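Linoleate 11-lipoxygenase (Gaeumannomyces graminis, PDB 5FX8) oxygenates linoleic and alpha-linolenic acids to 11S- and 13R-hydroperoxides, using a manganese ion whose bound water acts as the base that abstracts hydrogen. Local coordinates at residues T159-F164 with W271-K275; Q220-Q226 with D344-P350; A232-F238 with M277-N281. All blocks are in the same frame, centred on the assembly; numbering follows the deposited sequence.

Interaction 1. Residues T159-F164 with W271-K275; sequences TSDLLF and WLLAK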
ATOM      1  N   THR A 159      17.834 -12.873  14.709  1.00 20.06           N
ATOM      2  CA  THR A 159      17.813 -14.205  15.294  1.00 20.76           C
ATOM      3  C   THR A 159      17.105 -14.237  16.629  1.00 19.23           C
ATOM      4  O   THR A 159      16.980 -15.312  17.218  1.00 20.91           O
ATOM      5  CB  THR A 159      19.225 -14.732  15.483  1.00 19.11           C
ATOM      6  OG1 THR A 159      19.959 -13.784  16.264  1.00 21.81           O
ATOM      7  CG2 THR A 159      19.886 -14.946  14.156  1.00 19.16           C
ATOM      8  N   SER A 160      16.649 -13.085  17.100  1.00 19.17           N
ATOM      9  CA  SER A 160      16.044 -12.978  18.413  1.00 15.20           C
ATOM     10  C   SER A 160      14.724 -13.722  18.454  1.00 16.39           C
ATOM     11  O   SER A 160      13.883 -13.566  17.567  1.00 17.76           O
ATOM     12  CB  SER A 160      15.833 -11.516  18.762  1.00 15.33           C
ATOM     13  OG  SER A 160      14.832 -11.401  19.725  1.00 14.91           O
ATOM     14  N   ASP A 161      14.547 -14.539  19.493  1.00 17.34           N
ATOM     15  CA  ASP A 161      13.307 -15.281  19.638  1.00 14.57           C
ATOM     16  C   ASP A 161      12.183 -14.357  20.043  1.00 14.54           C
ATOM     17  O   ASP A 161      11.036 -14.566  19.649  1.00 20.87           O
ATOM     18  CB  ASP A 161      13.464 -16.405  20.665  1.00 16.51           C
ATOM     19  CG  ASP A 161      14.218 -17.617  20.120  1.00 20.72           C
ATOM     20  OD1 ASP A 161      14.029 -17.970  18.947  1.00 20.06           O
ATOM     21  OD2 ASP A 161      14.987 -18.249  20.872  1.00 29.71           O
ATOM     22  N   LEU A 162      12.490 -13.338  20.844  1.00 17.10           N
ATOM     23  CA  LEU A 162      11.463 -12.383  21.241  1.00 13.96           C
ATOM     24  C   LEU A 162      10.935 -11.628  20.034  1.00 14.26           C
ATOM     25  O   LEU A 162       9.742 -11.332  19.950  1.00 21.42           O
ATOM     26  CB  LEU A 162      12.000 -11.412  22.286  1.00 12.38           C
ATOM     27  CG  LEU A 162      11.023 -10.310  22.713  1.00 12.94           C
ATOM     28  CD1 LEU A 162       9.938 -10.865  23.548  1.00 13.34           C
ATOM     29  CD2 LEU A 162      11.704  -9.220  23.453  1.00 12.44           C
ATOM     30  N   LEU A 163      11.806 -11.312  19.085  1.00 13.45           N
ATOM     31  CA  LEU A 163      11.331 -10.698  17.862  1.00 13.03           C
ATOM     32  C   LEU A 163      10.479 -11.663  17.056  1.00 14.23           C
ATOM     33  O   LEU A 163       9.556 -11.233  16.365  1.00 21.62           O
ATOM     34  CB  LEU A 163      12.516 -10.204  17.041  1.00 15.20           C
ATOM     35  CG  LEU A 163      12.338  -9.613  15.642  1.00 15.71           C
ATOM     36  CD1 LEU A 163      13.464  -8.677  15.380  1.00 16.85           C
ATOM     37  CD2 LEU A 163      12.330 -10.674  14.569  1.00 13.60           C
ATOM     38  N   PHE A 164      10.772 -12.961  17.109  1.00 14.16           N
ATOM     39  CA  PHE A 164       9.997 -13.902  16.315  1.00 12.84           C
ATOM     40  C   PHE A 164       8.615 -14.116  16.906  1.00 13.82           C
ATOM     41  O   PHE A 164       7.642 -14.313  16.171  1.00 15.37           O
ATOM     42  CB  PHE A 164      10.715 -15.241  16.200  1.00 12.69           C
ATOM     43  CG  PHE A 164       9.885 -16.291  15.555  1.00 13.97           C
ATOM     44  CD1 PHE A 164       9.644 -16.255  14.189  1.00 12.70           C
ATOM     45  CD2 PHE A 164       9.304 -17.286  16.312  1.00 11.89           C
ATOM     46  CE1 PHE A 164       8.856 -17.207  13.589  1.00 12.57           C
ATOM     47  CE2 PHE A 164       8.524 -18.235  15.728  1.00 13.93           C
ATOM     48  CZ  PHE A 164       8.300 -18.205  14.361  1.00 14.16           C
ATOM     49  N   TRP A 271      16.683 -24.476  14.529  1.00 22.09           N
ATOM     50  CA  TRP A 271      15.646 -23.610  15.066  1.00 19.98           C
ATOM     51  C   TRP A 271      15.475 -22.395  14.190  1.00 19.44           C
ATOM     52  O   TRP A 271      14.346 -21.982  13.908  1.00 21.79           O
ATOM     53  CB  TRP A 271      15.968 -23.186  16.493  1.00 18.61           C
ATOM     54  CG  TRP A 271      15.061 -22.111  17.029  1.00 15.95           C
ATOM     55  CD1 TRP A 271      15.426 -20.863  17.368  1.00 18.80           C
ATOM     56  CD2 TRP A 271      13.642 -22.189  17.259  1.00 18.48           C
ATOM     57  NE1 TRP A 271      14.341 -20.141  17.815  1.00 19.59           N
ATOM     58  CE2 TRP A 271      13.233 -20.931  17.757  1.00 17.47           C
ATOM     59  CE3 TRP A 271      12.680 -23.191  17.095  1.00 14.97           C
ATOM     60  CZ2 TRP A 271      11.919 -20.648  18.091  1.00 13.65           C
ATOM     61  CZ3 TRP A 271      11.364 -22.908  17.442  1.00 16.16           C
ATOM     62  CH2 TRP A 271      10.998 -21.651  17.934  1.00 14.55           C
ATOM     63  N   LEU A 272      16.583 -21.827  13.727  1.00 19.28           N
ATOM     64  CA  LEU A 272      16.476 -20.684  12.837  1.00 18.88           C
ATOM     65  C   LEU A 272      15.705 -21.052  11.576  1.00 18.65           C
ATOM     66  O   LEU A 272      14.837 -20.294  11.131  1.00 16.68           O
ATOM     67  CB  LEU A 272      17.862 -20.148  12.514  1.00 17.55           C
ATOM     68  CG  LEU A 272      17.927 -19.011  11.504  1.00 19.86           C
ATOM     69  CD1 LEU A 272      17.096 -17.848  11.913  1.00 18.47           C
ATOM     70  CD2 LEU A 272      19.334 -18.561  11.337  1.00 22.46           C
ATOM     71  N   LEU A 273      15.953 -22.246  11.031  1.00 19.61           N
ATOM     72  CA  LEU A 273      15.254 -22.666   9.823  1.00 17.51           C
ATOM     73  C   LEU A 273      13.789 -22.932  10.095  1.00 16.32           C
ATOM     74  O   LEU A 273      12.950 -22.757   9.209  1.00 16.02           O
ATOM     75  CB  LEU A 273      15.901 -23.916   9.228  1.00 17.62           C
ATOM     76  CG  LEU A 273      15.334 -24.321   7.863  1.00 17.48           C
ATOM     77  CD1 LEU A 273      15.524 -23.206   6.886  1.00 14.54           C
ATOM     78  CD2 LEU A 273      16.030 -25.528   7.370  1.00 20.93           C
ATOM     79  N   ALA A 274      13.467 -23.386  11.298  1.00 16.26           N
ATOM     80  CA  ALA A 274      12.073 -23.574  11.641  1.00 15.38           C
ATOM     81  C   ALA A 274      11.354 -22.238  11.663  1.00 16.63           C
ATOM     82  O   ALA A 274      10.232 -22.108  11.154  1.00 15.65           O
ATOM     83  CB  ALA A 274      11.966 -24.278  12.982  1.00 15.71           C
ATOM     84  N   LYS A 275      12.000 -21.223  12.227  1.00 17.51           N
ATOM     85  CA  LYS A 275      11.376 -19.921  12.230  1.00 13.78           C
ATOM     86  C   LYS A 275      11.239 -19.387  10.822  1.00 12.98           C
ATOM     87  O   LYS A 275      10.253 -18.723  10.522  1.00 17.96           O
ATOM     88  CB  LYS A 275      12.157 -18.957  13.104  1.00 13.16           C
ATOM     89  CG  LYS A 275      12.068 -19.293  14.547  1.00 16.07           C
ATOM     90  CD  LYS A 275      12.707 -18.212  15.362  1.00 15.97           C
ATOM     91  CE  LYS A 275      14.192 -18.178  15.204  1.00 17.36           C
ATOM     92  NZ  LYS A 275      14.687 -17.003  15.938  1.00 18.12           N
TER
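Asp-161 and Lys-275 form the charged centre of this contact, and Asp-161 OD1 is shared by two donors. Lys-275 NZ approaches from above the carboxylate plane and makes a salt bridge of 3.2 Å to Asp-161 OD1. The indole N-H of Trp-271 also bonds to that oxygen, at an N-H...acceptor angle of 159°; the modelled length is very short and should not be taken literally at this resolution. Lys-275 NZ has a second, weak acceptor in the carbonyl of Thr-159, with NZ 3.1 Å from Thr-159 O. A bend in the lysine chain (chi3 -70°) carries the ammonium group to both oxygens, while its CG lies over a face of each of two aromatic rings. CG of Lys-275 sits 3.6 Å from the centroid of the Phe-164 ring, almost exactly on the ring normal, a CH-pi contact. Over Trp-271 the same CG is offset toward the rim. On the other segment, Ser-160 is the N-cap residue: its OG accepts from Leu-163 N, at 3.1 Å, and so satisfies an amide of the first helical turn. The contact thus joins the start of helix 161-166 to an early turn of the long helix 268-305. Pro-249 of strand 246-253 packs against both Asp-161 and Trp-271, and Ile-252 of that strand adds to the cover of the indole.

Interaction 2. Residues Q220-Q226 with D344-P350; sequences QKKYTPQ and DQNFGLP
Gln-226 and Gly-348 tie the two backbones together: Gln-226 N donates to Gly-348 O at 3.1 Å, meeting the carbonyl nearly head-on, close to where Pro-225 and Leu-349 have their CA atoms 4.5 Å apart. The side chain of Gln-226 then runs out, extended beyond CG, to the end of helix 342-346. There Gln-226 NE2 gives a bond of 2.9 Å to Asp-344 O, at an N-H...acceptor angle of 172°. That oxygen lies in the plane of the glutamine amide, and the donor in turn meets it in the carbonyl plane, on a lone pair. Gln-226 NE2 is also 2.9 Å from Phe-347 O, but this second bond is bent and weak. Together they occupy carbonyls at the point where the chain leaves the helix, and they fix the rotation of the amide. The apolar part of the contact is carried by the two methyls of Leu-349. Leu-349 CD1 rests 3.7 Å from Tyr-223 CB and reaches the ring obliquely, while CD2 sits beside the CA of Pro-225. Alongside, Pro-350 sets its CD against the carbonyl of Thr-224. Tyr-223 points its hydroxyl onward to Asp-356 of helix 351-363; Asp-344 accepts from Gly-340 N through OD2 and from Ala-351 N through OD1. The connection between strands 212-216 and 235-241 thus packs on the turn between helices 342-346 and 351-363, near the metal site, with the Phe-347 side chain about 8 Å from that of Asn-482, a manganese ligand.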
ATOM      1  N   GLN A 220      -2.212 -25.168   5.000  1.00 12.51           N
ATOM      2  CA  GLN A 220      -1.431 -25.091   3.776  1.00 14.11           C
ATOM      3  C   GLN A 220      -0.818 -26.437   3.385  1.00 14.25           C
ATOM      4  O   GLN A 220      -0.152 -26.541   2.363  1.00 14.18           O
ATOM      5  CB  GLN A 220      -0.341 -24.028   3.909  1.00 13.31           C
ATOM      6  CG  GLN A 220      -0.872 -22.651   4.183  1.00 11.37           C
ATOM      7  CD  GLN A 220       0.204 -21.620   4.463  1.00 12.08           C
ATOM      8  OE1 GLN A 220       1.316 -21.673   3.931  1.00 14.91           O
ATOM      9  NE2 GLN A 220      -0.123 -20.680   5.330  1.00 15.14           N
ATOM     10  N   LYS A 221      -1.025 -27.460   4.196  1.00 14.45           N
ATOM     11  CA  LYS A 221      -0.666 -28.814   3.823  1.00 13.19           C
ATOM     12  C   LYS A 221      -1.393 -29.244   2.550  1.00 15.38           C
ATOM     13  O   LYS A 221      -0.854 -30.022   1.756  1.00 18.34           O
ATOM     14  CB  LYS A 221      -0.990 -29.696   5.014  1.00 13.48           C
ATOM     15  CG  LYS A 221      -0.712 -31.114   4.914  1.00 22.89           C
ATOM     16  CD  LYS A 221      -1.239 -31.796   6.156  1.00 19.30           C
ATOM     17  CE  LYS A 221      -2.667 -31.362   6.416  1.00 20.46           C
ATOM     18  NZ  LYS A 221      -3.324 -32.161   7.475  1.00 25.56           N
ATOM     19  N   LYS A 222      -2.594 -28.699   2.324  1.00 15.40           N
ATOM     20  CA  LYS A 222      -3.466 -28.951   1.179  1.00 14.41           C
ATOM     21  C   LYS A 222      -2.889 -28.500  -0.167  1.00 13.25           C
ATOM     22  O   LYS A 222      -3.376 -28.944  -1.210  1.00 15.97           O
ATOM     23  CB  LYS A 222      -4.807 -28.264   1.464  1.00 14.16           C
ATOM     24  CG  LYS A 222      -5.592 -27.780   0.298  1.00 14.40           C
ATOM     25  CD  LYS A 222      -6.810 -27.025   0.751  1.00 17.60           C
ATOM     26  CE  LYS A 222      -7.718 -26.713  -0.422  1.00 16.79           C
ATOM     27  NZ  LYS A 222      -9.015 -26.149   0.023  1.00 23.95           N
ATOM     28  N   TYR A 223      -1.842 -27.690  -0.182  1.00 13.54           N
ATOM     29  CA  TYR A 223      -1.274 -27.129  -1.395  1.00 11.24           C
ATOM     30  C   TYR A 223       0.080 -27.760  -1.712  1.00 13.72           C
ATOM     31  O   TYR A 223       0.814 -28.194  -0.819  1.00 13.88           O
ATOM     32  CB  TYR A 223      -1.117 -25.611  -1.258  1.00 13.62           C
ATOM     33  CG  TYR A 223      -2.405 -24.908  -0.890  1.00 12.77           C
ATOM     34  CD1 TYR A 223      -3.556 -25.111  -1.633  1.00 11.59           C
ATOM     35  CD2 TYR A 223      -2.481 -24.093   0.220  1.00 12.29           C
ATOM     36  CE1 TYR A 223      -4.707 -24.511  -1.297  1.00 13.97           C
ATOM     37  CE2 TYR A 223      -3.652 -23.477   0.566  1.00 13.47           C
ATOM     38  CZ  TYR A 223      -4.764 -23.682  -0.200  1.00 14.61           C
ATOM     39  OH  TYR A 223      -5.965 -23.090   0.118  1.00 20.84           O
ATOM     40  N   THR A 224       0.411 -27.782  -3.004  1.00 13.86           N
ATOM     41  CA  THR A 224       1.644 -28.319  -3.524  1.00 12.13           C
ATOM     42  C   THR A 224       2.516 -27.199  -4.050  1.00 13.76           C
ATOM     43  O   THR A 224       2.070 -26.435  -4.909  1.00 14.61           O
ATOM     44  CB  THR A 224       1.361 -29.302  -4.654  1.00 12.08           C
ATOM     45  OG1 THR A 224       0.381 -30.251  -4.222  1.00 17.22           O
ATOM     46  CG2 THR A 224       2.628 -30.003  -5.089  1.00 10.04           C
ATOM     47  N   PRO A 225       3.761 -27.097  -3.614  1.00 12.51           N
ATOM     48  CA  PRO A 225       4.620 -26.023  -4.099  1.00 11.98           C
ATOM     49  C   PRO A 225       4.914 -26.143  -5.583  1.00 15.56           C
ATOM     50  O   PRO A 225       4.836 -27.216  -6.183  1.00 19.38           O
ATOM     51  CB  PRO A 225       5.892 -26.201  -3.276  1.00 13.20           C
ATOM     52  CG  PRO A 225       5.474 -26.941  -2.116  1.00 14.79           C
ATOM     53  CD  PRO A 225       4.433 -27.880  -2.577  1.00 13.93           C
ATOM     54  N   GLN A 226       5.258 -25.007  -6.174  1.00 15.60           N
ATOM     55  CA  GLN A 226       5.763 -24.998  -7.528  1.00 15.49           C
ATOM     56  C   GLN A 226       7.072 -25.773  -7.595  1.00 17.22           C
ATOM     57  O   GLN A 226       7.850 -25.765  -6.640  1.00 23.27           O
ATOM     58  CB  GLN A 226       6.013 -23.576  -7.998  1.00 17.71           C
ATOM     59  CG  GLN A 226       4.832 -22.642  -7.971  1.00 12.77           C
ATOM     60  CD  GLN A 226       5.226 -21.336  -8.564  1.00 16.95           C
ATOM     61  OE1 GLN A 226       5.327 -21.218  -9.779  1.00 20.77           O
ATOM     62  NE2 GLN A 226       5.502 -20.356  -7.724  1.00 13.32           N
ATOM     63  N   ASP A 344       3.459 -16.068  -8.887  1.00 14.50           N
ATOM     64  CA  ASP A 344       4.158 -17.278  -9.327  1.00 13.05           C
ATOM     65  C   ASP A 344       5.656 -17.055  -9.380  1.00 12.24           C
ATOM     66  O   ASP A 344       6.426 -17.913  -8.954  1.00 13.83           O
ATOM     67  CB  ASP A 344       3.655 -17.736 -10.703  1.00 14.78           C
ATOM     68  CG  ASP A 344       2.372 -18.533 -10.627  1.00 15.97           C
ATOM     69  OD1 ASP A 344       2.069 -19.108  -9.556  1.00 18.75           O
ATOM     70  OD2 ASP A 344       1.665 -18.592 -11.654  1.00 19.45           O
ATOM     71  N   GLN A 345       6.075 -15.889  -9.873  1.00 12.38           N
ATOM     72  CA  GLN A 345       7.490 -15.566  -9.973  1.00 12.43           C
ATOM     73  C   GLN A 345       8.182 -15.598  -8.619  1.00 12.77           C
ATOM     74  O   GLN A 345       9.360 -15.933  -8.548  1.00 15.06           O
ATOM     75  CB  GLN A 345       7.683 -14.189 -10.595  1.00 13.43           C
ATOM     76  CG  GLN A 345       7.269 -14.022 -12.021  1.00 19.95           C
ATOM     77  CD  GLN A 345       7.236 -12.542 -12.434  1.00 36.73           C
ATOM     78  OE1 GLN A 345       7.934 -11.707 -11.845  1.00 32.64           O
ATOM     79  NE2 GLN A 345       6.404 -12.210 -13.431  1.00 31.99           N
ATOM     80  N   ASN A 346       7.495 -15.202  -7.537  1.00 12.40           N
ATOM     81  CA  ASN A 346       8.210 -14.980  -6.286  1.00 11.91           C
ATOM     82  C   ASN A 346       7.835 -15.897  -5.136  1.00 12.09           C
ATOM     83  O   ASN A 346       8.664 -16.138  -4.268  1.00 12.16           O
ATOM     84  CB  ASN A 346       8.019 -13.540  -5.827  1.00 12.76           C
ATOM     85  CG  ASN A 346       8.611 -12.565  -6.773  1.00 12.24           C
ATOM     86  OD1 ASN A 346       9.791 -12.291  -6.715  1.00 13.85           O
ATOM     87  ND2 ASN A 346       7.798 -12.036  -7.664  1.00 14.69           N
ATOM     88  N   PHE A 347       6.624 -16.394  -5.074  1.00 11.94           N
ATOM     89  CA  PHE A 347       6.224 -17.154  -3.909  1.00 11.20           C
ATOM     90  C   PHE A 347       6.331 -18.650  -4.166  1.00 12.83           C
ATOM     91  O   PHE A 347       6.393 -19.114  -5.312  1.00 15.72           O
ATOM     92  CB  PHE A 347       4.803 -16.795  -3.503  1.00 11.63           C
ATOM     93  CG  PHE A 347       4.668 -15.429  -2.891  1.00 11.51           C
ATOM     94  CD1 PHE A 347       4.744 -14.289  -3.668  1.00 11.52           C
ATOM     95  CD2 PHE A 347       4.425 -15.292  -1.542  1.00 10.36           C
ATOM     96  CE1 PHE A 347       4.602 -13.057  -3.097  1.00 11.83           C
ATOM     97  CE2 PHE A 347       4.267 -14.063  -0.971  1.00  9.73           C
ATOM     98  CZ  PHE A 347       4.356 -12.943  -1.741  1.00 11.29           C
ATOM     99  N   GLY A 348       6.360 -19.397  -3.058  1.00 10.92           N
ATOM    100  CA  GLY A 348       6.489 -20.829  -3.002  1.00 10.34           C
ATOM    101  C   GLY A 348       5.300 -21.588  -3.538  1.00 12.50           C
ATOM    102  O   GLY A 348       5.466 -22.451  -4.393  1.00 20.16           O
ATOM    103  N   LEU A 349       4.115 -21.275  -3.067  1.00 12.22           N
ATOM    104  CA  LEU A 349       2.887 -21.894  -3.531  1.00 12.26           C
ATOM    105  C   LEU A 349       2.373 -21.219  -4.802  1.00 13.24           C
ATOM    106  O   LEU A 349       2.483 -19.998  -4.955  1.00 13.09           O
ATOM    107  CB  LEU A 349       1.820 -21.819  -2.452  1.00 10.54           C
ATOM    108  CG  LEU A 349       2.149 -22.524  -1.145  1.00 11.37           C
ATOM    109  CD1 LEU A 349       0.903 -22.698  -0.353  1.00 12.92           C
ATOM    110  CD2 LEU A 349       2.776 -23.868  -1.380  1.00 12.66           C
ATOM    111  N   PRO A 350       1.789 -21.987  -5.719  1.00 13.30           N
ATOM    112  CA  PRO A 350       1.318 -21.406  -6.983  1.00 13.04           C
ATOM    113  C   PRO A 350       0.133 -20.484  -6.763  1.00 14.30           C
ATOM    114  O   PRO A 350      -0.559 -20.551  -5.743  1.00 17.72           O
ATOM    115  CB  PRO A 350       0.900 -22.632  -7.805  1.00 11.07           C
ATOM    116  CG  PRO A 350       0.466 -23.610  -6.795  1.00 10.69           C
ATOM    117  CD  PRO A 350       1.401 -23.403  -5.600  1.00 12.67           C
TER

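Interaction 3. Residues A232-F238 with M277-N281; sequences AACQGLF and MFNNN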
ATOM      1  N   ALA A 232       6.355 -25.685   4.072  1.00 16.90           N
ATOM      2  CA  ALA A 232       5.842 -26.526   5.144  1.00 17.44           C
ATOM      3  C   ALA A 232       4.378 -26.183   5.393  1.00 16.01           C
ATOM      4  O   ALA A 232       3.724 -25.582   4.544  1.00 21.88           O
ATOM      5  CB  ALA A 232       6.709 -26.368   6.399  1.00 16.99           C
ATOM      6  N   ALA A 233       3.855 -26.586   6.546  1.00 14.27           N
ATOM      7  CA  ALA A 233       2.523 -26.180   6.976  1.00 15.39           C
ATOM      8  C   ALA A 233       2.589 -25.997   8.499  1.00 16.76           C
ATOM      9  O   ALA A 233       2.022 -26.739   9.296  1.00 16.82           O
ATOM     10  CB  ALA A 233       1.462 -27.186   6.543  1.00 13.45           C
ATOM     11  N   CYS A 234       3.318 -24.975   8.926  1.00 13.72           N
ATOM     12  CA  CYS A 234       3.756 -24.913  10.311  1.00 14.21           C
ATOM     13  C   CYS A 234       2.618 -24.599  11.268  1.00 14.30           C
ATOM     14  O   CYS A 234       1.706 -23.829  10.966  1.00 18.71           O
ATOM     15  CB  CYS A 234       4.847 -23.873  10.474  1.00 13.00           C
ATOM     16  SG  CYS A 234       6.380 -24.404   9.756  1.00 21.25           S
ATOM     17  N   GLN A 235       2.670 -25.231  12.422  1.00 16.33           N
ATOM     18  CA  GLN A 235       1.930 -24.808  13.588  1.00 12.85           C
ATOM     19  C   GLN A 235       2.969 -24.298  14.557  1.00 14.53           C
ATOM     20  O   GLN A 235       3.951 -24.985  14.823  1.00 14.95           O
ATOM     21  CB  GLN A 235       1.145 -25.955  14.204  1.00 13.93           C
ATOM     22  CG  GLN A 235       0.090 -26.508  13.333  1.00 16.18           C
ATOM     23  CD  GLN A 235      -0.640 -27.613  14.009  1.00 16.40           C
ATOM     24  OE1 GLN A 235      -1.854 -27.552  14.179  1.00 16.25           O
ATOM     25  NE2 GLN A 235       0.087 -28.635  14.417  1.00 16.19           N
ATOM     26  N   GLY A 236       2.775 -23.083  15.053  1.00 14.19           N
ATOM     27  CA  GLY A 236       3.662 -22.491  16.030  1.00 12.76           C
ATOM     28  C   GLY A 236       2.955 -22.412  17.371  1.00 12.63           C
ATOM     29  O   GLY A 236       1.812 -21.961  17.455  1.00 16.95           O
ATOM     30  N   LEU A 237       3.649 -22.871  18.405  1.00 13.78           N
ATOM     31  CA  LEU A 237       3.174 -22.805  19.775  1.00 12.04           C
ATOM     32  C   LEU A 237       3.971 -21.740  20.508  1.00 12.87           C
ATOM     33  O   LEU A 237       5.205 -21.737  20.462  1.00 12.68           O
ATOM     34  CB  LEU A 237       3.334 -24.148  20.457  1.00 14.96           C
ATOM     35  CG  LEU A 237       2.465 -24.486  21.645  1.00 16.96           C
ATOM     36  CD1 LEU A 237       1.026 -24.341  21.287  1.00 14.25           C
ATOM     37  CD2 LEU A 237       2.768 -25.919  21.979  1.00 17.95           C
ATOM     38  N   PHE A 238       3.261 -20.821  21.154  1.00 13.06           N
ATOM     39  CA  PHE A 238       3.879 -19.732  21.880  1.00 12.84           C
ATOM     40  C   PHE A 238       3.365 -19.729  23.309  1.00 13.32           C
ATOM     41  O   PHE A 238       2.315 -20.289  23.605  1.00 13.33           O
ATOM     42  CB  PHE A 238       3.599 -18.421  21.204  1.00 10.73           C
ATOM     43  CG  PHE A 238       4.019 -18.382  19.786  1.00 10.76           C
ATOM     44  CD1 PHE A 238       3.220 -18.908  18.793  1.00 10.83           C
ATOM     45  CD2 PHE A 238       5.206 -17.788  19.435  1.00 11.53           C
ATOM     46  CE1 PHE A 238       3.612 -18.855  17.495  1.00 13.01           C
ATOM     47  CE2 PHE A 238       5.602 -17.733  18.143  1.00 12.72           C
ATOM     48  CZ  PHE A 238       4.814 -18.264  17.167  1.00 13.10           C
ATOM     49  N   MET A 277      10.731 -21.245   8.093  1.00 14.07           N
ATOM     50  CA  MET A 277       9.606 -21.930   7.467  1.00 15.43           C
ATOM     51  C   MET A 277       8.275 -21.373   7.962  1.00 14.84           C
ATOM     52  O   MET A 277       7.340 -21.152   7.171  1.00 22.14           O
ATOM     53  CB  MET A 277       9.699 -23.431   7.719  1.00 15.27           C
ATOM     54  CG  MET A 277      10.909 -24.043   7.101  1.00 16.44           C
ATOM     55  SD  MET A 277      10.975 -25.837   7.242  1.00 35.95           S
ATOM     56  CE  MET A 277      11.460 -26.091   8.931  1.00 16.73           C
ATOM     57  N   PHE A 278       8.172 -21.136   9.266  1.00 14.27           N
ATOM     58  CA  PHE A 278       6.968 -20.512   9.790  1.00 12.59           C
ATOM     59  C   PHE A 278       6.754 -19.140   9.180  1.00 11.77           C
ATOM     60  O   PHE A 278       5.625 -18.766   8.887  1.00 19.49           O
ATOM     61  CB  PHE A 278       7.034 -20.422  11.309  1.00 11.91           C
ATOM     62  CG  PHE A 278       5.840 -19.751  11.939  1.00 12.95           C
ATOM     63  CD1 PHE A 278       5.767 -18.374  12.050  1.00 10.36           C
ATOM     64  CD2 PHE A 278       4.816 -20.507  12.476  1.00 13.76           C
ATOM     65  CE1 PHE A 278       4.709 -17.777  12.639  1.00 10.00           C
ATOM     66  CE2 PHE A 278       3.744 -19.904  13.075  1.00 11.28           C
ATOM     67  CZ  PHE A 278       3.698 -18.521  13.147  1.00 11.23           C
ATOM     68  N   ASN A 279       7.813 -18.366   8.987  1.00 17.41           N
ATOM     69  CA  ASN A 279       7.594 -17.037   8.437  1.00 11.28           C
ATOM     70  C   ASN A 279       7.115 -17.098   6.990  1.00 12.52           C
ATOM     71  O   ASN A 279       6.391 -16.208   6.530  1.00 11.11           O
ATOM     72  CB  ASN A 279       8.862 -16.224   8.561  1.00 11.66           C
ATOM     73  CG  ASN A 279       9.116 -15.780   9.979  1.00 13.84           C
ATOM     74  OD1 ASN A 279       8.205 -15.681  10.777  1.00 16.91           O
ATOM     75  ND2 ASN A 279      10.361 -15.515  10.295  1.00 15.34           N
ATOM     76  N   ASN A 280       7.518 -18.143   6.273  1.00 12.48           N
ATOM     77  CA  ASN A 280       7.035 -18.398   4.932  1.00 10.93           C
ATOM     78  C   ASN A 280       5.544 -18.699   4.937  1.00 14.19           C
ATOM     79  O   ASN A 280       4.776 -18.173   4.112  1.00 12.32           O
ATOM     80  CB  ASN A 280       7.837 -19.567   4.377  1.00 13.79           C
ATOM     81  CG  ASN A 280       7.465 -19.921   2.988  1.00 11.64           C
ATOM     82  OD1 ASN A 280       6.799 -20.911   2.745  1.00 12.68           O
ATOM     83  ND2 ASN A 280       7.901 -19.116   2.060  1.00 13.25           N
ATOM     84  N   ASN A 281       5.114 -19.551   5.865  1.00 11.27           N
ATOM     85  CA  ASN A 281       3.692 -19.845   5.945  1.00 11.81           C
ATOM     86  C   ASN A 281       2.886 -18.626   6.391  1.00 11.03           C
ATOM     87  O   ASN A 281       1.784 -18.384   5.890  1.00 17.48           O
ATOM     88  CB  ASN A 281       3.464 -21.023   6.877  1.00 11.15           C
ATOM     89  CG  ASN A 281       4.085 -22.286   6.365  1.00 13.40           C
ATOM     90  OD1 ASN A 281       4.714 -23.032   7.107  1.00 19.37           O
ATOM     91  ND2 ASN A 281       3.914 -22.540   5.080  1.00 13.18           N
TER
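Asn-281 ND2 is gripped by two acceptors: Ala-232 O at 3.1 Å and, from beyond the two segments, Gln-220 OE1. The fold element here is an antiparallel sheet packed against helix 268-305, the long lipoxygenase helix that farther along carries the manganese ligands His-290 and His-294. Strand 235-241 is the central strand of that sheet and pairs with 212-216 and 246-253. The bond to Ala-232 is not ideal, since the donor stands well above the plane of that carbonyl. The other end of the amide works in the opposite sense: Asn-281 OD1 accepts from Cys-234 N at 3.0 Å, again from above the carbonyl plane. One asparagine therefore bridges a donor and an acceptor of the backbone leading into strand 235-241, and buried polar atoms of both partners are satisfied. Cys-234 fills the angle between helix and strand: its SG lies 4.0 Å from Met-277 CB, and its CB rests 3.9 Å from Phe-278 CD2. The methyl of Ala-232 lies near the sulfur of Met-277 as well. Phe-278 has CG anti to the backbone N (chi1 178°), which carries the ring over to the strand, and because Gly-236 has no side chain the ring edge can lie close to its backbone. Val-215 of strand 212-216 touches both Phe-278 and Phe-238. The two rings approach from opposite directions in an offset edge-to-face pair, planes 70° apart, with the edge of Phe-238 toward the face of Phe-278 and Phe-238 CZ 4.2 Å from Phe-278 CZ.

How the interactions relate
Interactions 1 and 3 lie on successive turns of helix 268-305, their centres about 11 Å apart. Phe-164 joins them directly: its CZ comes to 3.4 Å from Phe-278 CD1, and Phe-238 flanks it as well, so one aromatic cluster continues from the start of helix 161-166 to the sheet. Interaction 2, about 15 Å from interaction 3 between centres, is linked to it by Gln-220 OE1 and Asn-281 ND2, 3.0 Å apart. Interactions 1 and 2 do not touch. Only interaction 2 approaches the metal, with the Phe-347 side chain about 12 Å from manganese, whereas 1 and 3 lie on the helix whose later turns supply His-290 and His-294.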